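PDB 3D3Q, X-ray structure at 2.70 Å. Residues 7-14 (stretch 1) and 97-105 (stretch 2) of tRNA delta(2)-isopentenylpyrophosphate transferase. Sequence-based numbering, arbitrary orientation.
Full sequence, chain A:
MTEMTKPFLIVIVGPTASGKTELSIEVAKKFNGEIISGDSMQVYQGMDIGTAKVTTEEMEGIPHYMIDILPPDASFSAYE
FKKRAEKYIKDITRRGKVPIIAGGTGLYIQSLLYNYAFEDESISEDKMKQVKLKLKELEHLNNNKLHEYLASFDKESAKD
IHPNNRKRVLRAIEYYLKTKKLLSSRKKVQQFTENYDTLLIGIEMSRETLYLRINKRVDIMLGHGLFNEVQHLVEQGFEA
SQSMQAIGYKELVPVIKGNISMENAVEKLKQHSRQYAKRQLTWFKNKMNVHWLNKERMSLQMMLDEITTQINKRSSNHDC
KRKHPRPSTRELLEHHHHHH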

# COMPACT_ATOMS: atom_id res chain seq x y z
N PRO A 7 0.11 20.47 -6.05
CA PRO A 7 0.67 20.45 -4.69
C PRO A 7 1.56 19.23 -4.40
O PRO A 7 1.26 18.11 -4.82
CB PRO A 7 -0.57 20.48 -3.80
CG PRO A 7 -1.60 19.78 -4.63
CD PRO A 7 -1.36 20.35 -6.02
N PHE A 8 2.65 19.46 -3.67
CA PHE A 8 3.56 18.38 -3.31
C PHE A 8 2.92 17.46 -2.28
O PHE A 8 2.34 17.93 -1.30
CB PHE A 8 4.87 18.94 -2.75
CG PHE A 8 5.92 17.89 -2.51
CD1 PHE A 8 6.44 17.16 -3.56
CD2 PHE A 8 6.38 17.63 -1.23
CE1 PHE A 8 7.41 16.17 -3.35
CE2 PHE A 8 7.35 16.65 -1.01
CZ PHE A 8 7.86 15.92 -2.08
N LEU A 9 3.05 16.15 -2.51
CA LEU A 9 2.50 15.14 -1.62
C LEU A 9 3.41 13.92 -1.51
O LEU A 9 3.89 13.43 -2.53
CB LEU A 9 1.14 14.68 -2.13
CG LEU A 9 0.47 13.61 -1.27
CD1 LEU A 9 -0.09 14.24 -0.02
CD2 LEU A 9 -0.63 12.97 -2.06
N ILE A 10 3.65 13.42 -0.29
CA ILE A 10 4.48 12.22 -0.11
C ILE A 10 3.53 11.06 0.17
O ILE A 10 2.58 11.21 0.92
CB ILE A 10 5.44 12.28 1.13
CG1 ILE A 10 6.48 13.39 0.98
CG2 ILE A 10 6.21 10.97 1.25
CD1 ILE A 10 7.49 13.11 -0.11
N VAL A 11 3.78 9.91 -0.45
CA VAL A 11 2.92 8.74 -0.21
C VAL A 11 3.82 7.53 0.13
O VAL A 11 4.68 7.12 -0.66
CB VAL A 11 2.03 8.41 -1.47
CG1 VAL A 11 0.99 7.37 -1.12
CG2 VAL A 11 1.35 9.65 -1.97
N ILE A 12 3.62 6.96 1.32
CA ILE A 12 4.41 5.83 1.79
C ILE A 12 3.53 4.61 2.04
O ILE A 12 2.92 4.48 3.11
CB ILE A 12 5.17 6.19 3.09
CG1 ILE A 12 5.98 7.47 2.86
CG2 ILE A 12 6.10 5.06 3.48
CD1 ILE A 12 6.63 8.02 4.11
N VAL A 13 3.47 3.72 1.06
CA VAL A 13 2.66 2.51 1.17
C VAL A 13 3.55 1.34 1.52
O VAL A 13 4.76 1.41 1.35
CB VAL A 13 1.94 2.19 -0.16
CG1 VAL A 13 0.94 3.28 -0.50
CG2 VAL A 13 2.96 2.04 -1.27
N GLY A 14 2.96 0.26 2.00
CA GLY A 14 3.75 -0.90 2.37
C GLY A 14 2.92 -1.81 3.25
O GLY A 14 1.96 -1.36 3.86
N LYS A 97 2.97 23.43 5.20
CA LYS A 97 3.53 22.17 5.66
C LYS A 97 3.55 21.14 4.53
O LYS A 97 3.13 21.41 3.40
CB LYS A 97 2.73 21.63 6.85
CG LYS A 97 3.13 22.22 8.20
CD LYS A 97 2.19 21.77 9.32
CE LYS A 97 2.93 21.55 10.67
NZ LYS A 97 3.66 22.76 11.18
N VAL A 98 4.05 19.95 4.83
CA VAL A 98 4.14 18.89 3.84
C VAL A 98 3.16 17.78 4.07
O VAL A 98 3.33 16.97 4.99
CB VAL A 98 5.54 18.28 3.82
CG1 VAL A 98 5.60 17.17 2.79
CG2 VAL A 98 6.56 19.35 3.53
N PRO A 99 2.11 17.72 3.24
CA PRO A 99 1.09 16.68 3.37
C PRO A 99 1.69 15.29 3.06
O PRO A 99 2.25 15.06 1.98
CB PRO A 99 0.04 17.11 2.36
CG PRO A 99 0.88 17.71 1.28
CD PRO A 99 1.88 18.53 2.05
N ILE A 100 1.54 14.36 4.02
CA ILE A 100 2.08 13.00 3.90
C ILE A 100 0.99 11.99 4.21
O ILE A 100 0.33 12.07 5.25
CB ILE A 100 3.21 12.76 4.93
CG1 ILE A 100 4.25 13.89 4.86
CG2 ILE A 100 3.87 11.45 4.66
CD1 ILE A 100 5.04 14.03 6.13
N ILE A 101 0.78 11.04 3.31
CA ILE A 101 -0.22 10.01 3.56
C ILE A 101 0.52 8.69 3.82
O ILE A 101 1.36 8.25 3.04
CB ILE A 101 -1.21 9.86 2.38
CG1 ILE A 101 -0.45 9.66 1.08
CG2 ILE A 101 -2.08 11.10 2.29
CD1 ILE A 101 -1.35 9.61 -0.12
N ALA A 102 0.21 8.10 4.96
CA ALA A 102 0.80 6.86 5.40
C ALA A 102 -0.22 5.77 5.20
O ALA A 102 -1.39 5.92 5.56
CB ALA A 102 1.17 6.95 6.84
N GLY A 103 0.23 4.67 4.60
CA GLY A 103 -0.65 3.53 4.38
C GLY A 103 -1.61 3.70 3.23
O GLY A 103 -1.46 4.60 2.41
N GLY A 104 -2.61 2.83 3.20
CA GLY A 104 -3.61 2.87 2.15
C GLY A 104 -3.47 1.69 1.20
O GLY A 104 -2.40 1.10 1.09
N THR A 105 -4.55 1.35 0.51
CA THR A 105 -4.55 0.25 -0.44
C THR A 105 -4.51 0.79 -1.88
O THR A 105 -4.64 1.99 -2.09
CB THR A 105 -5.81 -0.64 -0.28
OG1 THR A 105 -7.00 0.16 -0.34
CG2 THR A 105 -5.76 -1.40 1.04
O HOH W 1 -0.07 1.27 2.07

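The two stretches lie side by side as parallel strands, residues 8-13 against a strand that ends at Ala102, with an angle of 20° between their N-to-C directions and 535 Å² of surface buried between them. Because the strands run the same way, the even-numbered residues Ile10 and Ile12 of stretch 1 bond alternately to carbonyls and amides of stretch 2, using both N and O.

Lys97 stands clear of stretch 1, and contact begins with Val98. Its CG1 lies 4.1 Å from Phe8 CD2, near the plane of the ring, so that the methyl meets the aromatic edge, and 4.3 Å from Ile10 CG1. Pro99, having no amide hydrogen, cannot donate to the backbone of the neighbouring strand; instead its ring lies close to that strand, with CG 3.0 Å from Phe8 O. Its carbonyl remains available and accepts the first hydrogen bond of the ladder, from Ile10 N to Pro99 O (3.1 Å, nearly linear). Leu9 closes over the same residue, its CD1 3.7 Å from Pro99 CB.

Ile100 pairs with Ile10 across the sheet, the CA atoms 4.7 Å apart. Its CA also approaches Ile10 O at 3.5 Å in a CA-H...O contact, which supplements the conventional bond that this carbonyl accepts. On the face shared by Ile10, Ile12, Ile100 and Ala102, Ile100 CG2 packs 4.0 Å from Ile10 CB and 4.4 Å from Ile12 CD1.

Ile101 has the most surface covered by the opposing stretch. Its backbone binds at both ends: Ile101 N donates to Ile10 O (3.0 Å), and Ile101 O accepts from Ile12 N (3.1 Å). Ile101 and its bridge partner Val11 share the other face of the sheet, where Ile101, with chi1 in p and chi2 in t, brings CD1 to 3.3 Å from Val11 CG2, a tight apolar contact, and to 3.9 Å from Leu9 CD2.

Ala102 pairs with Ile12, but its short side chain comes no nearer than 4.8 Å to stretch 1. Gly103 then completes the ladder, its N donating to Ile12 O at 3.1 Å. Its positive phi favours glycine as the chain leaves the strand. At Gly104 the backbone angles would jam a CB against the preceding carbonyl, and a polar link to stretch 1 runs through one water: water 1 accepts from Gly14 N (3.2 Å from the water O) and donates to Gly104 O (2.5 Å). Thr105, beyond contact, occupies the N-cap position of the helix that follows.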